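Phenolic acid decarboxylase (Sedimentibacter hydroxybenzoicus, PDB 7AE5) catalyses the reversible, non-oxidative decarboxylation of 4-hydroxybenzoate and 3,4-dihydroxybenzoate to phenol and catechol, using prenylated FMN and manganese. Local coordinates at residues C[59-64]-C[126-131]; C[162-167]-C[225-230]; C[66-71]-C[314-319]; C[405-410]-C[442-447]. All coordinates share one frame; numbering follows the deposited sequence. Where two conformers were deposited one is given.

Interaction 1 (C[59-64]-C[126-131])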
loop_
_atom_site.group_PDB
_atom_site.type_symbol
_atom_site.label_atom_id
_atom_site.label_comp_id
_atom_site.label_asym_id
_atom_site.label_seq_id
_atom_site.Cartn_x
_atom_site.Cartn_y
_atom_site.Cartn_z
ATOM N N TYR C 59 -38.452 46.807 11.106
ATOM C CA TYR C 59 -39.095 45.815 11.950
ATOM C C TYR C 59 -39.426 46.411 13.311
ATOM O O TYR C 59 -38.931 47.470 13.704
ATOM C CB TYR C 59 -38.210 44.575 12.104
ATOM C CG TYR C 59 -38.142 43.731 10.851
ATOM C CD1 TYR C 59 -39.291 43.181 10.295
ATOM C CD2 TYR C 59 -36.932 43.498 10.213
ATOM C CE1 TYR C 59 -39.233 42.414 9.146
ATOM C CE2 TYR C 59 -36.863 42.732 9.067
ATOM C CZ TYR C 59 -38.015 42.191 8.538
ATOM O OH TYR C 59 -37.943 41.431 7.394
ATOM N N LYS C 60 -40.273 45.694 14.035
ATOM C CA LYS C 60 -40.845 46.175 15.277
ATOM C C LYS C 60 -40.323 45.416 16.497
ATOM O O LYS C 60 -40.452 45.913 17.622
ATOM C CB LYS C 60 -42.381 46.088 15.149
ATOM C CG LYS C 60 -43.214 46.164 16.410
ATOM C CD LYS C 60 -44.342 45.116 16.389
ATOM C CE LYS C 60 -45.582 45.469 15.573
ATOM N NZ LYS C 60 -46.543 44.341 15.766
ATOM N N TYR C 61 -39.649 44.281 16.292
ATOM C CA TYR C 61 -39.264 43.357 17.359
ATOM C C TYR C 61 -37.768 43.052 17.340
ATOM O O TYR C 61 -37.003 43.734 16.651
ATOM C CB TYR C 61 -40.107 42.091 17.219
ATOM C CG TYR C 61 -41.527 42.274 17.705
ATOM C CD1 TYR C 61 -41.863 43.342 18.543
ATOM C CD2 TYR C 61 -42.554 41.477 17.204
ATOM C CE1 TYR C 61 -43.159 43.533 18.973
ATOM C CE2 TYR C 61 -43.861 41.669 17.603
ATOM C CZ TYR C 61 -44.158 42.697 18.495
ATOM O OH TYR C 61 -45.456 42.902 18.904
ATOM N N SER C 62 -37.338 42.037 18.086
ATOM C CA SER C 62 -35.922 41.802 18.337
ATOM C C SER C 62 -35.414 40.541 17.641
ATOM O O SER C 62 -36.183 39.676 17.215
ATOM C CB SER C 62 -35.651 41.690 19.842
ATOM O OG SER C 62 -36.508 42.541 20.583
ATOM N N VAL C 63 -34.086 40.453 17.547
ATOM C CA VAL C 63 -33.382 39.292 17.012
ATOM C C VAL C 63 -32.249 38.938 17.966
ATOM O O VAL C 63 -31.561 39.826 18.480
ATOM C CB VAL C 63 -32.830 39.557 15.593
ATOM C CG1 VAL C 63 -31.773 38.523 15.211
ATOM C CG2 VAL C 63 -33.949 39.546 14.580
ATOM N N VAL C 64 -32.062 37.642 18.214
ATOM C CA VAL C 64 -30.925 37.144 18.976
ATOM C C VAL C 64 -30.309 35.975 18.215
ATOM O O VAL C 64 -31.026 35.145 17.643
ATOM C CB VAL C 64 -31.326 36.740 20.415
ATOM C CG1 VAL C 64 -32.193 35.489 20.422
ATOM C CG2 VAL C 64 -30.088 36.552 21.285
ATOM N N PHE C 126 -43.756 38.789 8.809
ATOM C CA PHE C 126 -42.818 39.899 8.921
ATOM C C PHE C 126 -43.203 40.855 10.043
ATOM O O PHE C 126 -42.327 41.500 10.630
ATOM C CB PHE C 126 -42.722 40.637 7.590
ATOM C CG PHE C 126 -41.982 39.872 6.533
ATOM C CD1 PHE C 126 -42.637 38.942 5.746
ATOM C CD2 PHE C 126 -40.627 40.076 6.335
ATOM C CE1 PHE C 126 -41.956 38.233 4.774
ATOM C CE2 PHE C 126 -39.941 39.372 5.366
ATOM C CZ PHE C 126 -40.605 38.449 4.584
ATOM N N GLU C 127 -44.496 40.962 10.358
ATOM C CA GLU C 127 -44.910 41.766 11.501
ATOM C C GLU C 127 -44.605 41.090 12.830
ATOM O O GLU C 127 -44.802 41.711 13.880
ATOM C CB GLU C 127 -46.403 42.091 11.405
ATOM C CG GLU C 127 -46.697 43.387 10.666
ATOM C CD GLU C 127 -48.110 43.451 10.116
ATOM O OE1 GLU C 127 -48.883 42.494 10.338
ATOM O OE2 GLU C 127 -48.446 44.460 9.459
ATOM N N ILE C 128 -44.128 39.849 12.807
ATOM C CA ILE C 128 -43.728 39.123 14.005
ATOM C C ILE C 128 -42.219 38.911 14.047
ATOM O O ILE C 128 -41.575 39.161 15.066
ATOM C CB ILE C 128 -44.476 37.774 14.109
ATOM C CG1 ILE C 128 -45.982 38.002 14.250
ATOM C CG2 ILE C 128 -43.942 36.953 15.276
ATOM C CD1 ILE C 128 -46.356 38.917 15.392
ATOM N N LEU C 129 -41.637 38.456 12.937
ATOM C CA LEU C 129 -40.238 38.063 12.892
ATOM C C LEU C 129 -39.430 39.043 12.059
ATOM O O LEU C 129 -39.784 39.304 10.902
ATOM C CB LEU C 129 -40.099 36.655 12.303
ATOM C CG LEU C 129 -40.868 35.535 13.004
ATOM C CD1 LEU C 129 -40.798 34.253 12.187
ATOM C CD2 LEU C 129 -40.328 35.308 14.406
ATOM N N PRO C 130 -38.352 39.608 12.602
ATOM C CA PRO C 130 -37.422 40.369 11.759
ATOM C C PRO C 130 -36.631 39.445 10.847
ATOM O O PRO C 130 -35.512 39.033 11.178
ATOM C CB PRO C 130 -36.518 41.081 12.775
ATOM C CG PRO C 130 -37.256 41.010 14.080
ATOM C CD PRO C 130 -38.036 39.738 14.033
ATOM N N LEU C 131 -37.209 39.111 9.697
ATOM C CA LEU C 131 -36.620 38.128 8.800
ATOM C C LEU C 131 -35.542 38.760 7.929
ATOM O O LEU C 131 -35.668 39.906 7.487
ATOM C CB LEU C 131 -37.705 37.497 7.928
ATOM C CG LEU C 131 -38.646 36.553 8.682
ATOM C CD1 LEU C 131 -39.984 36.433 7.969
ATOM C CD2 LEU C 131 -38.000 35.186 8.861
HETATM O O HOH W 1 -42.377 43.619 12.707
#

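Interaction 2 (C[162-167]-C[225-230]). With RB (rubidium ion), chain R.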
loop_
_atom_site.group_PDB
_atom_site.type_symbol
_atom_site.label_atom_id
_atom_site.label_comp_id
_atom_site.label_asym_id
_atom_site.label_seq_id
_atom_site.Cartn_x
_atom_site.Cartn_y
_atom_site.Cartn_z
ATOM N N LEU C 162 -45.456 11.752 18.953
ATOM C CA LEU C 162 -45.109 13.155 18.771
ATOM C C LEU C 162 -43.598 13.308 18.651
ATOM O O LEU C 162 -42.842 12.758 19.458
ATOM C CB LEU C 162 -45.639 13.987 19.936
ATOM C CG LEU C 162 -45.392 15.494 19.844
ATOM C CD1 LEU C 162 -46.702 16.263 19.928
ATOM C CD2 LEU C 162 -44.431 15.940 20.929
ATOM N N ASN C 163 -43.156 14.056 17.644
ATOM C CA ASN C 163 -41.739 14.212 17.361
ATOM C C ASN C 163 -41.398 15.686 17.194
ATOM O O ASN C 163 -42.211 16.478 16.708
ATOM C CB ASN C 163 -41.334 13.432 16.102
ATOM C CG ASN C 163 -41.345 11.931 16.323
ATOM O OD1 ASN C 163 -41.986 11.189 15.579
ATOM N ND2 ASN C 163 -40.638 11.476 17.353
ATOM N N VAL C 164 -40.186 16.046 17.615
ATOM C CA VAL C 164 -39.675 17.407 17.501
ATOM C C VAL C 164 -38.275 17.340 16.901
ATOM O O VAL C 164 -37.389 16.658 17.442
ATOM C CB VAL C 164 -39.647 18.141 18.854
ATOM C CG1 VAL C 164 -39.229 19.590 18.665
ATOM C CG2 VAL C 164 -41.000 18.055 19.549
ATOM N N GLY C 165 -38.084 18.043 15.782
ATOM C CA GLY C 165 -36.782 18.167 15.167
ATOM C C GLY C 165 -36.598 19.563 14.606
ATOM O O GLY C 165 -37.555 20.328 14.469
ATOM N N THR C 166 -35.347 19.888 14.295
ATOM C CA THR C 166 -35.004 21.164 13.677
ATOM C C THR C 166 -34.911 20.986 12.169
ATOM O O THR C 166 -34.197 20.103 11.685
ATOM C CB THR C 166 -33.682 21.711 14.217
ATOM O OG1 THR C 166 -32.676 20.692 14.145
ATOM C CG2 THR C 166 -33.840 22.170 15.656
ATOM N N TYR C 167 -35.637 21.825 11.434
ATOM C CA TYR C 167 -35.631 21.799 9.980
ATOM C C TYR C 167 -35.606 23.230 9.474
ATOM O O TYR C 167 -36.276 24.102 10.034
ATOM C CB TYR C 167 -36.855 21.054 9.432
ATOM C CG TYR C 167 -37.060 19.698 10.067
ATOM C CD1 TYR C 167 -36.180 18.653 9.815
ATOM C CD2 TYR C 167 -38.120 19.467 10.933
ATOM C CE1 TYR C 167 -36.357 17.414 10.401
ATOM C CE2 TYR C 167 -38.307 18.231 11.522
ATOM C CZ TYR C 167 -37.420 17.208 11.253
ATOM O OH TYR C 167 -37.598 15.975 11.837
ATOM N N GLN C 225 -36.572 8.112 25.354
ATOM C CA GLN C 225 -37.713 8.792 26.013
ATOM C C GLN C 225 -38.525 9.598 24.995
ATOM O O GLN C 225 -38.084 9.730 23.839
ATOM C CB GLN C 225 -37.212 9.721 27.118
ATOM C CG GLN C 225 -36.249 9.057 28.089
ATOM C CD GLN C 225 -34.821 9.499 27.879
ATOM O OE1 GLN C 225 -34.254 9.349 26.800
ATOM N NE2 GLN C 225 -34.225 10.048 28.921
ATOM N N ASN C 226 -39.674 10.117 25.424
ATOM C CA ASN C 226 -40.496 10.983 24.543
ATOM C C ASN C 226 -39.776 12.322 24.400
ATOM O O ASN C 226 -38.945 12.631 25.248
ATOM C CB ASN C 226 -41.937 11.099 25.051
ATOM C CG ASN C 226 -42.668 9.774 25.041
ATOM O OD1 ASN C 226 -42.441 8.936 24.170
ATOM N ND2 ASN C 226 -43.549 9.573 26.005
ATOM N N GLU C 227 -40.122 13.100 23.388
ATOM C CA GLU C 227 -39.387 14.353 23.099
ATOM C C GLU C 227 -39.309 15.266 24.314
ATOM O O GLU C 227 -38.197 15.618 24.709
ATOM C CB GLU C 227 -40.069 15.064 21.935
ATOM C CG GLU C 227 -40.273 14.158 20.744
ATOM C CD GLU C 227 -39.004 13.672 20.071
ATOM O OE1 GLU C 227 -38.372 14.471 19.375
ATOM O OE2 GLU C 227 -38.658 12.491 20.242
ATOM N N TYR C 228 -40.458 15.673 24.833
ATOM C CA TYR C 228 -40.459 16.646 25.950
ATOM C C TYR C 228 -40.007 15.921 27.215
ATOM O O TYR C 228 -39.476 16.580 28.108
ATOM C CB TYR C 228 -41.824 17.325 26.016
ATOM C CG TYR C 228 -42.173 18.183 24.827
ATOM C CD1 TYR C 228 -41.303 19.151 24.362
ATOM C CD2 TYR C 228 -43.385 18.039 24.175
ATOM C CE1 TYR C 228 -41.624 19.961 23.287
ATOM C CE2 TYR C 228 -43.723 18.838 23.097
ATOM C CZ TYR C 228 -42.838 19.799 22.649
ATOM O OH TYR C 228 -43.155 20.587 21.584
ATOM N N GLU C 229 -40.191 14.597 27.264
ATOM C CA GLU C 229 -39.646 13.907 28.428
ATOM C C GLU C 229 -38.124 13.895 28.400
ATOM O O GLU C 229 -37.486 13.945 29.456
ATOM C CB GLU C 229 -40.188 12.480 28.499
ATOM N N PHE C 230 -37.529 13.833 27.206
ATOM C CA PHE C 230 -36.074 13.883 27.110
ATOM C C PHE C 230 -35.545 15.242 27.549
ATOM O O PHE C 230 -34.493 15.322 28.196
ATOM C CB PHE C 230 -35.624 13.565 25.685
ATOM C CG PHE C 230 -34.131 13.497 25.527
ATOM C CD1 PHE C 230 -33.390 12.561 26.228
ATOM C CD2 PHE C 230 -33.469 14.369 24.679
ATOM C CE1 PHE C 230 -32.016 12.496 26.089
ATOM C CE2 PHE C 230 -32.093 14.307 24.533
ATOM C CZ PHE C 230 -31.367 13.368 25.240
HETATM RB RB RB R . -35.746 15.376 18.738
#

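Interaction 3 (C[66-71]-C[314-319])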
loop_
_atom_site.group_PDB
_atom_site.type_symbol
_atom_site.label_atom_id
_atom_site.label_comp_id
_atom_site.label_asym_id
_atom_site.label_seq_id
_atom_site.Cartn_x
_atom_site.Cartn_y
_atom_site.Cartn_z
ATOM N N ASN C 66 -26.490 33.320 17.748
ATOM C CA ASN C 66 -25.337 32.686 18.396
ATOM C C ASN C 66 -25.638 32.356 19.856
ATOM O O ASN C 66 -24.773 32.465 20.729
ATOM C CB ASN C 66 -24.080 33.552 18.278
ATOM C CG ASN C 66 -22.803 32.731 18.303
ATOM O OD1 ASN C 66 -22.699 31.707 17.629
ATOM N ND2 ASN C 66 -21.825 33.176 19.085
ATOM N N VAL C 67 -26.879 31.943 20.123
ATOM C CA VAL C 67 -27.288 31.632 21.489
ATOM C C VAL C 67 -26.537 30.412 22.011
ATOM O O VAL C 67 -26.069 30.399 23.156
ATOM C CB VAL C 67 -28.814 31.435 21.551
ATOM C CG1 VAL C 67 -29.234 30.905 22.912
ATOM C CG2 VAL C 67 -29.532 32.739 21.233
ATOM N N HIS C 68 -26.404 29.377 21.185
ATOM C CA HIS C 68 -25.688 28.160 21.548
ATOM C C HIS C 68 -24.220 28.184 21.132
ATOM O O HIS C 68 -23.533 27.172 21.289
ATOM C CB HIS C 68 -26.358 26.937 20.910
ATOM C CG HIS C 68 -27.643 26.528 21.562
ATOM N ND1 HIS C 68 -28.835 27.177 21.329
ATOM C CD2 HIS C 68 -27.926 25.518 22.419
ATOM C CE1 HIS C 68 -29.795 26.594 22.024
ATOM N NE2 HIS C 68 -29.270 25.584 22.694
ATOM N N GLY C 69 -23.722 29.306 20.617
ATOM C CA GLY C 69 -22.472 29.294 19.879
ATOM C C GLY C 69 -21.168 29.398 20.646
ATOM O O GLY C 69 -20.272 30.139 20.230
ATOM N N SER C 70 -21.033 28.653 21.740
ATOM C CA SER C 70 -19.782 28.587 22.487
ATOM C C SER C 70 -19.946 27.564 23.597
ATOM O O SER C 70 -21.061 27.278 24.040
ATOM C CB SER C 70 -19.380 29.944 23.078
ATOM O OG SER C 70 -20.235 30.325 24.145
ATOM N N TRP C 71 -18.814 27.018 24.047
ATOM C CA TRP C 71 -18.846 26.076 25.155
ATOM C C TRP C 71 -19.217 26.746 26.468
ATOM O O TRP C 71 -19.666 26.061 27.393
ATOM C CB TRP C 71 -17.502 25.361 25.277
ATOM C CG TRP C 71 -17.280 24.400 24.156
ATOM C CD1 TRP C 71 -16.288 24.440 23.219
ATOM C CD2 TRP C 71 -18.101 23.274 23.826
ATOM N NE1 TRP C 71 -16.427 23.391 22.343
ATOM C CE2 TRP C 71 -17.535 22.663 22.691
ATOM C CE3 TRP C 71 -19.256 22.718 24.387
ATOM C CZ2 TRP C 71 -18.083 21.524 22.105
ATOM C CZ3 TRP C 71 -19.799 21.587 23.805
ATOM C CH2 TRP C 71 -19.211 21.001 22.677
ATOM N N TRP C 314 -16.153 26.385 12.648
ATOM C CA TRP C 314 -17.325 26.161 13.496
ATOM C C TRP C 314 -18.232 27.385 13.568
ATOM O O TRP C 314 -17.762 28.525 13.587
ATOM C CB TRP C 314 -16.894 25.768 14.913
ATOM C CG TRP C 314 -16.724 24.291 15.124
ATOM C CD1 TRP C 314 -16.156 23.397 14.261
ATOM C CD2 TRP C 314 -17.128 23.537 16.273
ATOM N NE1 TRP C 314 -16.183 22.134 14.803
ATOM C CE2 TRP C 314 -16.776 22.193 16.037
ATOM C CE3 TRP C 314 -17.761 23.867 17.476
ATOM C CZ2 TRP C 314 -17.030 21.181 16.962
ATOM C CZ3 TRP C 314 -18.012 22.860 18.393
ATOM C CH2 TRP C 314 -17.645 21.535 18.132
ATOM N N THR C 315 -19.536 27.136 13.596
ATOM C CA THR C 315 -20.521 28.174 13.884
ATOM C C THR C 315 -21.417 27.624 14.990
ATOM O O THR C 315 -21.097 26.628 15.651
ATOM C CB THR C 315 -21.310 28.595 12.632
ATOM O OG1 THR C 315 -22.064 27.487 12.131
ATOM C CG2 THR C 315 -20.375 29.101 11.541
ATOM N N GLU C 316 -22.566 28.272 15.208
ATOM C CA GLU C 316 -23.470 27.829 16.265
ATOM C C GLU C 316 -23.983 26.417 16.003
ATOM O O GLU C 316 -24.156 25.629 16.940
ATOM C CB GLU C 316 -24.638 28.803 16.403
ATOM C CG GLU C 316 -25.517 28.519 17.597
ATOM C CD GLU C 316 -26.744 29.400 17.642
ATOM O OE1 GLU C 316 -26.854 30.324 16.808
ATOM O OE2 GLU C 316 -27.603 29.168 18.518
ATOM N N ILE C 317 -24.217 26.076 14.731
ATOM C CA ILE C 317 -24.809 24.782 14.391
ATOM C C ILE C 317 -23.950 23.630 14.899
ATOM O O ILE C 317 -24.477 22.587 15.305
ATOM C CB ILE C 317 -25.040 24.685 12.869
ATOM C CG1 ILE C 317 -25.743 23.373 12.512
ATOM C CG2 ILE C 317 -23.726 24.805 12.108
ATOM C CD1 ILE C 317 -27.167 23.282 13.021
ATOM N N ASP C 318 -22.626 23.797 14.900
ATOM C CA ASP C 318 -21.750 22.726 15.363
ATOM C C ASP C 318 -21.970 22.424 16.839
ATOM O O ASP C 318 -21.855 21.267 17.259
ATOM C CB ASP C 318 -20.291 23.098 15.099
ATOM C CG ASP C 318 -20.008 23.313 13.626
ATOM O OD1 ASP C 318 -19.659 22.331 12.938
ATOM O OD2 ASP C 318 -20.150 24.461 13.153
ATOM N N TYR C 319 -22.296 23.440 17.637
ATOM C CA TYR C 319 -22.583 23.191 19.043
ATOM C C TYR C 319 -23.935 22.510 19.226
ATOM O O TYR C 319 -24.139 21.804 20.220
ATOM C CB TYR C 319 -22.517 24.503 19.827
ATOM C CG TYR C 319 -21.141 25.134 19.815
ATOM C CD1 TYR C 319 -20.183 24.772 20.754
ATOM C CD2 TYR C 319 -20.794 26.075 18.856
ATOM C CE1 TYR C 319 -18.921 25.340 20.746
ATOM C CE2 TYR C 319 -19.533 26.649 18.839
ATOM C CZ TYR C 319 -18.602 26.278 19.787
ATOM O OH TYR C 319 -17.346 26.846 19.771
HETATM O O HOH W 2 -22.852 31.459 14.850
HETATM O O HOH W 3 -25.857 31.945 15.288
HETATM O O HOH W 4 -29.050 31.397 18.139
HETATM O O HOH W 5 -16.498 28.023 22.400
#

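Interaction 4 (C[405-410]-C[442-447]). With RB (rubidium ion), chain Q.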
loop_
_atom_site.group_PDB
_atom_site.type_symbol
_atom_site.label_atom_id
_atom_site.label_comp_id
_atom_site.label_asym_id
_atom_site.label_seq_id
_atom_site.Cartn_x
_atom_site.Cartn_y
_atom_site.Cartn_z
ATOM N N THR C 405 1.632 12.926 17.698
ATOM C CA THR C 405 3.040 13.111 17.373
ATOM C C THR C 405 3.971 12.169 18.130
ATOM O O THR C 405 5.141 12.061 17.751
ATOM C CB THR C 405 3.456 14.561 17.642
ATOM O OG1 THR C 405 3.246 14.877 19.025
ATOM C CG2 THR C 405 2.651 15.517 16.774
ATOM N N THR C 406 3.501 11.486 19.180
ATOM C CA THR C 406 4.383 10.650 19.988
ATOM C C THR C 406 3.980 9.180 20.089
ATOM O O THR C 406 4.808 8.369 20.519
ATOM C CB THR C 406 4.518 11.222 21.413
ATOM O OG1 THR C 406 3.227 11.320 22.029
ATOM C CG2 THR C 406 5.175 12.600 21.385
ATOM N N ARG C 407 2.751 8.810 19.715
ATOM C CA ARG C 407 2.295 7.426 19.793
ATOM C C ARG C 407 1.861 6.851 18.451
ATOM O O ARG C 407 1.432 5.687 18.400
ATOM C CB ARG C 407 1.129 7.296 20.785
ATOM C CG ARG C 407 1.272 8.133 22.043
ATOM C CD ARG C 407 2.247 7.505 23.022
ATOM N NE ARG C 407 3.188 8.489 23.546
ATOM C CZ ARG C 407 3.682 8.469 24.775
ATOM N NH1 ARG C 407 4.527 9.397 25.195
ATOM N NH2 ARG C 407 3.319 7.496 25.606
ATOM N N VAL C 408 1.944 7.626 17.374
ATOM C CA VAL C 408 1.539 7.186 16.046
ATOM C C VAL C 408 2.796 6.928 15.230
ATOM O O VAL C 408 3.516 7.864 14.859
ATOM C CB VAL C 408 0.635 8.210 15.345
ATOM C CG1 VAL C 408 0.451 7.842 13.874
ATOM C CG2 VAL C 408 -0.702 8.292 16.038
ATOM N N HIS C 409 3.067 5.659 14.966
ATOM C CA HIS C 409 3.996 5.254 13.926
ATOM C C HIS C 409 3.154 5.064 12.675
ATOM O O HIS C 409 2.425 4.069 12.570
ATOM C CB HIS C 409 4.730 3.970 14.315
ATOM C CG HIS C 409 5.839 3.585 13.384
ATOM N ND1 HIS C 409 5.666 3.457 12.023
ATOM C CD2 HIS C 409 7.136 3.277 13.626
ATOM C CE1 HIS C 409 6.807 3.097 11.466
ATOM N NE2 HIS C 409 7.716 2.980 12.418
ATOM N N PRO C 410 3.186 6.003 11.727
ATOM C CA PRO C 410 2.310 5.883 10.551
ATOM C C PRO C 410 2.534 4.613 9.750
ATOM O O PRO C 410 1.686 4.267 8.921
ATOM C CB PRO C 410 2.650 7.135 9.733
ATOM C CG PRO C 410 3.146 8.114 10.754
ATOM C CD PRO C 410 3.924 7.279 11.733
ATOM N N ALA C 442 -3.404 6.214 18.009
ATOM C CA ALA C 442 -2.556 7.104 18.796
ATOM C C ALA C 442 -2.400 6.640 20.239
ATOM O O ALA C 442 -2.231 7.474 21.138
ATOM C CB ALA C 442 -3.106 8.532 18.757
ATOM N N THR C 443 -2.457 5.336 20.487
ATOM C CA THR C 443 -2.297 4.815 21.834
ATOM C C THR C 443 -0.911 4.213 22.035
ATOM O O THR C 443 -0.203 3.851 21.077
ATOM C CB THR C 443 -3.366 3.766 22.159
ATOM O OG1 THR C 443 -3.131 2.579 21.389
ATOM C CG2 THR C 443 -4.754 4.309 21.863
ATOM N N THR C 444 -0.541 4.136 23.319
ATOM C CA THR C 444 0.713 3.538 23.757
ATOM C C THR C 444 0.628 2.021 23.653
ATOM O O THR C 444 -0.357 1.431 24.111
ATOM C CB THR C 444 1.003 3.939 25.206
ATOM O OG1 THR C 444 0.968 5.366 25.336
ATOM C CG2 THR C 444 2.355 3.419 25.653
ATOM N N PRO C 445 1.623 1.358 23.067
ATOM C CA PRO C 445 1.573 -0.105 22.967
ATOM C C PRO C 445 1.521 -0.764 24.337
ATOM O O PRO C 445 2.201 -0.348 25.277
ATOM C CB PRO C 445 2.870 -0.455 22.227
ATOM C CG PRO C 445 3.244 0.798 21.497
ATOM C CD PRO C 445 2.785 1.929 22.363
ATOM N N VAL C 446 0.693 -1.794 24.443
ATOM C CA VAL C 446 0.657 -2.655 25.621
ATOM C C VAL C 446 0.930 -4.075 25.150
ATOM O O VAL C 446 0.741 -4.395 23.963
ATOM C CB VAL C 446 -0.689 -2.543 26.376
ATOM C CG1 VAL C 446 -1.066 -1.088 26.596
ATOM C CG2 VAL C 446 -1.784 -3.268 25.626
ATOM N N PRO C 447 1.412 -4.945 26.036
ATOM C CA PRO C 447 1.662 -6.342 25.654
ATOM C C PRO C 447 0.435 -6.965 25.015
ATOM O O PRO C 447 -0.697 -6.721 25.457
ATOM C CB PRO C 447 1.995 -7.016 26.993
ATOM C CG PRO C 447 2.612 -5.929 27.800
ATOM C CD PRO C 447 1.945 -4.637 27.377
HETATM RB RB RB Q . 0.100 3.642 18.646
HETATM O O HOH W 6 -0.337 1.301 19.233
#

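Interaction 1 (C[59-64]-C[126-131])
Tyr-59 turns one ring face onto Pro-130, the centre of an inverse gamma turn, where the run into strand 62-65 of the mixed four-stranded sheet meets a loop of the FMN-binding Rift-related domain. The Pro-130 CA-H points into the ring, a CH-pi contact with CA 3.4 Å from the Tyr-59 ring centroid and 6° off its normal. Tyr-59 CG is anti to the carbonyl carbon, beside the backbone N (chi1 -72°), and the ring lies across Pro-130. Its OH donates to Leu-131 O at 2.7 Å, in the carbonyl plane and on a lone pair. Arg-36 of the ShdD chain bonds to both of these oxygens, so the pair belongs to the interface with that subunit. Phe-126 meets the tyrosine at its edge, CD2 lying 3.2 Å from Tyr-59 OH. The Val-63 and Pro-130 side chains run antiparallel to each other, with Val-63 CG2 a tight 3.5 Å from Pro-130 CB. Tyr-61 presents its ring edge to Ile-128 O, while Lys-60 CD lies over one face of that ring. Water 1 links the backbones, accepting from Lys-60 N and donating to Phe-126 O at 3.0 Å.

Interaction 2 (C[162-167]-C[225-230])
Val-164 and Glu-227 form a buried contact bridged by a metal ion, joining strand 163-165 to the start of helix 227-234 inside the Rift-related domain. A rubidium ion is bound by Val-164 O at 2.5 Å and by Glu-227 OE1 at 2.8 Å. The same OE1 accepts the Val-164 N-H, N to OE1 3.0 Å at an N-H...O angle of 159°, approached from above the carboxylate plane. Glu-227 CG, placed anti to the carbonyl carbon (chi1 -52°), lies 3.2 Å from Leu-162 O; the bend at chi2 follows, at CD. An alanine in place of Glu-227 would probably leave the Val-164 N-H without this acceptor and the ion short of one ligand. Glu-227 and Asn-163 are also predicted manganese ligands, and 163-167 is predicted to bind prenylated FMN. Beside the polar centre, Tyr-228 crosses Leu-162 and Val-164 at about a right angle. Leu-162 CD2 comes to 3.7 Å from Tyr-228 CE2, and Val-164 CG2 to 4.0 Å from Tyr-228 CZ, while the tyrosine OH bonds to Tyr-252 O. Met-216 SD, Thr-219 O and Tyr-223 OH are among the further rubidium ligands. Strand 163-165 pairs antiparallel with strand 147-150, and Val-164 packs on Ala-217 of helix 211-217.

Interaction 3 (C[66-71]-C[314-319])
Glu-316 drives a buried carboxylate into the turn formed by Asn-66, Val-67 and His-68, so that it meets the His-68 backbone N-H in the interior. Its CG is anti to the backbone N (chi1 -172°); the chain beyond is extended, with Glu-316 CG 3.6 Å from Gly-69 N and the carboxylate against Val-67 and His-68. OE2 accepts the His-68 N-H, N to OE2 2.9 Å in a nearly straight bond (169°), and is met from well above the carboxylate plane. The Glu-316 carboxylate and the His-68 ring are nearly coplanar, OE2 lying at the ring's edge. Gly-69, centre of an inverse gamma turn, passes close to Glu-316 CB, and a side chain there would run into Asn-66 OD1.

The other half of the contact is aromatic. Tyr-319 has the Gly-69 and Ser-70 backbone over one face, with Ser-70 N 3.7 Å above the ring plane, and Trp-314 CE3 over the opposite face. Its edge points at Trp-71 in a T-shaped pair, CE1 above the indole and the planes at 76°. Trp-71 CZ2 in turn touches Trp-314 CZ3 at 3.9 Å, these two side chains crossing at about a right angle; a cis peptide bond precedes Trp-314. Water 5 lies between Trp-71 N and Tyr-319 OH, 3.0 Å from the latter.

Lys-145 makes a salt bridge to Glu-316 OE2 and also bonds to His-68 ND1. Gripped by this cation and a backbone N-H, the buried glutamate is likely to remain ionised and to hold the 66-71 turn against helix 316-320.

Interaction 4 (C[405-410]-C[442-447])
Arg-407 reaches over Ala-442 to Thr-444, linking the end of helix 397-407 to the loop that follows strand 434-441. Its side chain is deposited in two conformers, and what follows applies to one of them. CB rests on Ala-442 O at 3.4 Å, and CG stays near the same oxygen. After a bend at chi2, CD passes 3.4 Å from Thr-444 OG1; a second bend, at chi3, sets NE. NE donates to Thr-406 OG1 at 3.2 Å, the oxygen tilted somewhat out of the guanidinium plane. At the tip, NH2 donates to Thr-444 OG1 at 3.2 Å (160°), the oxygen lying at the guanidinium edge and close to its plane. Arg-407 and Thr-444 lie alongside each other in the same direction, and the threonine hydroxyl also bonds to Asp-389 OD2. An alanine in place of Thr-444 would probably leave Asp-389 without this hydroxyl partner and the guanidinium freer to turn. Next along the helix end, Val-408 CG2 packs on Ala-442 CB at 3.6 Å. The Arg-407 carbonyl binds a rubidium ion, with Arg-407 O and Thr-443 O each 2.5 Å from it. Water 6, Asp-413 and Asp-441 O complete the shell. Backbone carbonyls converging with a carboxylate and water in this way are characteristic of an alkali-metal site, here one that ties a helix end to the loop after a strand.

In the fold
Interactions 1 and 3 both join the N-terminal region to later parts of the chain: their segments 59-64 and 66-71 nearly follow each other, and their centres are about 22 Å apart. Interaction 2 is nested within the loop closed by interaction 3, and their nearest atoms are about 6 Å apart. Interaction 2 contains predicted ligands of the prenylated FMN and manganese; His-68 of interaction 3 comes about 9 Å from Thr-166 of that site, side chain to side chain, and Leu-131 of interaction 1 about 11 Å from Arg-168. Interaction 4 stands apart, its centre about 42 Å from that of interaction 2. Interactions 3 and 4 touch the second subunit, whereas interaction 1 faces ShdD.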